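Local coordinates for EGF family domain-containing protein (Toxoplasma gondii, PDB 4Z80) that binds a RON2-like peptide and so probably takes part in host-cell invasion at the moving junction, as a divergent AMA1-type surface antigen built on PAN domains, at residues R347-N352 and M444-L449. Numbering follows the deposited sequence.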
ATOM      1  N   ARG A 347       5.435   8.747  11.830  1.00 12.38           N
ATOM      2  CA  ARG A 347       4.863   9.612  10.815  1.00 13.40           C
ATOM      3  C   ARG A 347       5.452  11.009  10.819  1.00 12.60           C
ATOM      4  O   ARG A 347       5.725  11.577   9.762  1.00 12.05           O
ATOM      5  CB  ARG A 347       3.351   9.693  11.016  1.00 13.73           C
ATOM      6  CG  ARG A 347       2.620  10.552  10.016  1.00 15.04           C
ATOM      7  CD  ARG A 347       1.130  10.467  10.241  1.00 21.55           C
ATOM      8  NE  ARG A 347       0.761  11.230  11.419  1.00 23.03           N
ATOM      9  CZ  ARG A 347       0.183  12.426  11.403  1.00 24.94           C
ATOM     10  NH1 ARG A 347      -0.136  13.022  10.262  1.00 26.12           N
ATOM     11  NH2 ARG A 347      -0.092  13.028  12.548  1.00 27.61           N
ATOM     12  N   GLU A 348       5.633  11.575  12.002  1.00 11.90           N
ATOM     13  CA  GLU A 348       5.981  12.980  12.104  1.00 11.45           C
ATOM     14  C   GLU A 348       7.479  13.235  12.006  1.00 10.01           C
ATOM     15  O   GLU A 348       8.274  12.462  12.534  1.00 11.31           O
ATOM     16  CB  GLU A 348       5.484  13.551  13.427  1.00 11.67           C
ATOM     17  CG  GLU A 348       4.000  13.315  13.709  1.00 16.31           C
ATOM     18  CD  GLU A 348       3.699  12.004  14.429  1.00 19.29           C
ATOM     19  OE1 GLU A 348       4.602  11.157  14.594  1.00 15.85           O
ATOM     20  OE2 GLU A 348       2.532  11.832  14.853  1.00 23.15           O
ATOM     21  N   PRO A 349       7.865  14.344  11.356  1.00 11.08           N
ATOM     22  CA  PRO A 349       9.255  14.769  11.499  1.00 11.50           C
ATOM     23  C   PRO A 349       9.585  15.052  12.950  1.00 10.38           C
ATOM     24  O   PRO A 349       8.666  15.210  13.758  1.00 12.67           O
ATOM     25  CB  PRO A 349       9.331  16.048  10.651  1.00 13.20           C
ATOM     26  CG  PRO A 349       8.177  16.003   9.759  1.00 13.60           C
ATOM     27  CD  PRO A 349       7.102  15.256  10.494  1.00 11.34           C
ATOM     28  N   LEU A 350      10.873  15.122  13.275  1.00 10.58           N
ATOM     29  CA  LEU A 350      11.293  15.342  14.650  1.00 10.91           C
ATOM     30  C   LEU A 350      11.725  16.797  14.820  1.00 11.95           C
ATOM     31  O   LEU A 350      12.716  17.240  14.234  1.00 12.39           O
ATOM     32  CB  LEU A 350      12.418  14.382  15.025  1.00 11.16           C
ATOM     33  CG  LEU A 350      12.163  12.895  14.760  1.00 12.91           C
ATOM     34  CD1 LEU A 350      13.421  12.110  15.024  1.00 16.63           C
ATOM     35  CD2 LEU A 350      10.996  12.394  15.614  1.00 14.47           C
ATOM     36  N   LYS A 351      10.987  17.556  15.628  1.00 11.45           N
ATOM     37  CA  LYS A 351      11.305  18.961  15.796  1.00 12.07           C
ATOM     38  C   LYS A 351      12.495  19.162  16.726  1.00 12.03           C
ATOM     39  O   LYS A 351      12.718  18.395  17.670  1.00 12.66           O
ATOM     40  CB  LYS A 351      10.093  19.743  16.322  1.00 12.21           C
ATOM     41  CG  LYS A 351       9.663  19.399  17.735  1.00 15.23           C
ATOM     42  CD  LYS A 351       8.613  20.395  18.218  1.00 15.46           C
ATOM     43  CE  LYS A 351       8.169  20.085  19.637  1.00 16.27           C
ATOM     44  NZ  LYS A 351       7.238  21.126  20.142  1.00 19.97           N
ATOM     45  N   ASN A 352      13.271  20.191  16.408  1.00 12.97           N
ATOM     46  CA  ASN A 352      14.302  20.714  17.289  1.00 14.31           C
ATOM     47  C   ASN A 352      15.414  19.724  17.591  1.00 14.77           C
ATOM     48  O   ASN A 352      16.005  19.764  18.661  1.00 15.27           O
ATOM     49  CB  ASN A 352      13.666  21.202  18.600  1.00 14.03           C
ATOM     50  CG  ASN A 352      12.722  22.367  18.391  1.00 16.20           C
ATOM     51  OD1 ASN A 352      11.532  22.275  18.687  1.00 17.56           O
ATOM     52  ND2 ASN A 352      13.249  23.476  17.875  1.00 18.87           N
ATOM     53  N   MET A 444      15.213  20.595  12.338  1.00 13.96           N
ATOM     54  CA  MET A 444      14.171  19.580  12.231  1.00 12.96           C
ATOM     55  C   MET A 444      14.778  18.397  11.511  1.00 14.54           C
ATOM     56  O   MET A 444      15.547  18.588  10.565  1.00 13.67           O
ATOM     57  CB  MET A 444      12.947  20.102  11.472  1.00 12.93           C
ATOM     58  CG  MET A 444      11.798  19.096  11.345  1.00 13.18           C
ATOM     59  SD  MET A 444      10.303  19.843  10.712  1.00 13.88           S
ATOM     60  CE  MET A 444       9.851  20.920  12.076  1.00 14.22           C
ATOM     61  N   ALA A 445      14.441  17.191  11.956  1.00 11.15           N
ATOM     62  CA  ALA A 445      15.005  15.966  11.400  1.00 10.48           C
ATOM     63  C   ALA A 445      13.940  15.170  10.658  1.00 12.79           C
ATOM     64  O   ALA A 445      12.848  14.936  11.179  1.00 12.83           O
ATOM     65  CB  ALA A 445      15.630  15.122  12.496  1.00 12.18           C
ATOM     66  N   PHE A 446      14.285  14.747   9.440  1.00 12.00           N
ATOM     67  CA  PHE A 446      13.428  13.944   8.576  1.00 11.88           C
ATOM     68  C   PHE A 446      14.054  12.596   8.259  1.00 10.04           C
ATOM     69  O   PHE A 446      15.284  12.471   8.228  1.00 10.66           O
ATOM     70  CB  PHE A 446      13.167  14.654   7.239  1.00 13.17           C
ATOM     71  CG  PHE A 446      12.392  15.940   7.342  1.00 11.20           C
ATOM     72  CD1 PHE A 446      13.041  17.138   7.608  1.00 14.73           C
ATOM     73  CD2 PHE A 446      11.022  15.965   7.127  1.00 11.09           C
ATOM     74  CE1 PHE A 446      12.330  18.329   7.687  1.00 14.14           C
ATOM     75  CE2 PHE A 446      10.307  17.161   7.196  1.00 12.16           C
ATOM     76  CZ  PHE A 446      10.964  18.340   7.480  1.00 13.83           C
ATOM     77  N   THR A 447      13.209  11.591   8.007  1.00 10.82           N
ATOM     78  CA  THR A 447      13.646  10.366   7.337  1.00 10.08           C
ATOM     79  C   THR A 447      12.899  10.224   6.013  1.00  9.30           C
ATOM     80  O   THR A 447      11.899  10.889   5.764  1.00  9.82           O
ATOM     81  CB  THR A 447      13.420   9.064   8.156  1.00 11.69           C
ATOM     82  OG1 THR A 447      12.061   8.619   8.019  1.00 11.51           O
ATOM     83  CG2 THR A 447      13.812   9.240   9.619  1.00 12.12           C
ATOM     84  N   SER A 448      13.391   9.324   5.172  1.00 10.81           N
ATOM     85  CA  SER A 448      12.774   9.072   3.882  1.00 10.08           C
ATOM     86  C   SER A 448      11.401   8.413   3.970  1.00  9.86           C
ATOM     87  O   SER A 448      10.676   8.369   2.980  1.00 11.57           O
ATOM     88  CB  SER A 448      13.714   8.213   3.035  1.00 10.39           C
ATOM     89  OG  SER A 448      14.067   7.021   3.698  1.00 11.02           O
ATOM     90  N   LEU A 449      11.059   7.898   5.150  1.00  9.64           N
ATOM     91  CA  LEU A 449       9.747   7.295   5.410  1.00 10.06           C
ATOM     92  C   LEU A 449       8.809   8.225   6.193  1.00 11.46           C
ATOM     93  O   LEU A 449       7.659   7.862   6.459  1.00 11.49           O
ATOM     94  CB  LEU A 449       9.939   5.974   6.166  1.00 10.85           C
ATOM     95  CG  LEU A 449      10.536   4.823   5.345  1.00 11.06           C
ATOM     96  CD1 LEU A 449      11.083   3.754   6.255  1.00 11.51           C
ATOM     97  CD2 LEU A 449       9.499   4.231   4.405  1.00 10.55           C
TER
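A two-pair antiparallel ladder, one hydrogen-bonded pair followed by one non-hydrogen-bonded pair, sets residues 349-351 along strand 443-447, within this chain an outermost strand of an antiparallel sheet consistent with a PAN-type domain. The hydrogen-bonded pair is L350 with A445. L350 N donates a hydrogen bond to A445 O that is nearly straight at 177°, and A445 N donates one to L350 O at 2.9 Å. Both donors lie in the plane of the carbonyl that receives them. L350 O also takes a CA-H...O contact from M444 CA, so two groups of the strand converge on one oxygen.

Packing is tightest around P349. Its ring lies alongside F446, with CB over the aromatic face in a CH-pi contact, 4.2 Å from the ring centroid and 27° off the normal. F446 CG stands anti to its carbonyl carbon (chi1 -65°), which swings the ring back toward the proline although its side chain sets off away from the other segment. M444 runs extended through chi1 and chi2, CG anti to the backbone N, which carries SD to 3.9 Å from P349 CB; the bend at chi3 then sets CE. The other face of the ladder carries L350 and A445, whose side chains touch W355 of strand 353-359.

Toward the partly exposed side the grip loosens. K351 extends its chain and meets M444 CE only through CB, at 4.4 Å, while R347 and E348 point away from the strand, joined by a long salt bridge. The closest side-chain approach is P349 CG to F446 CE2, 3.5 Å.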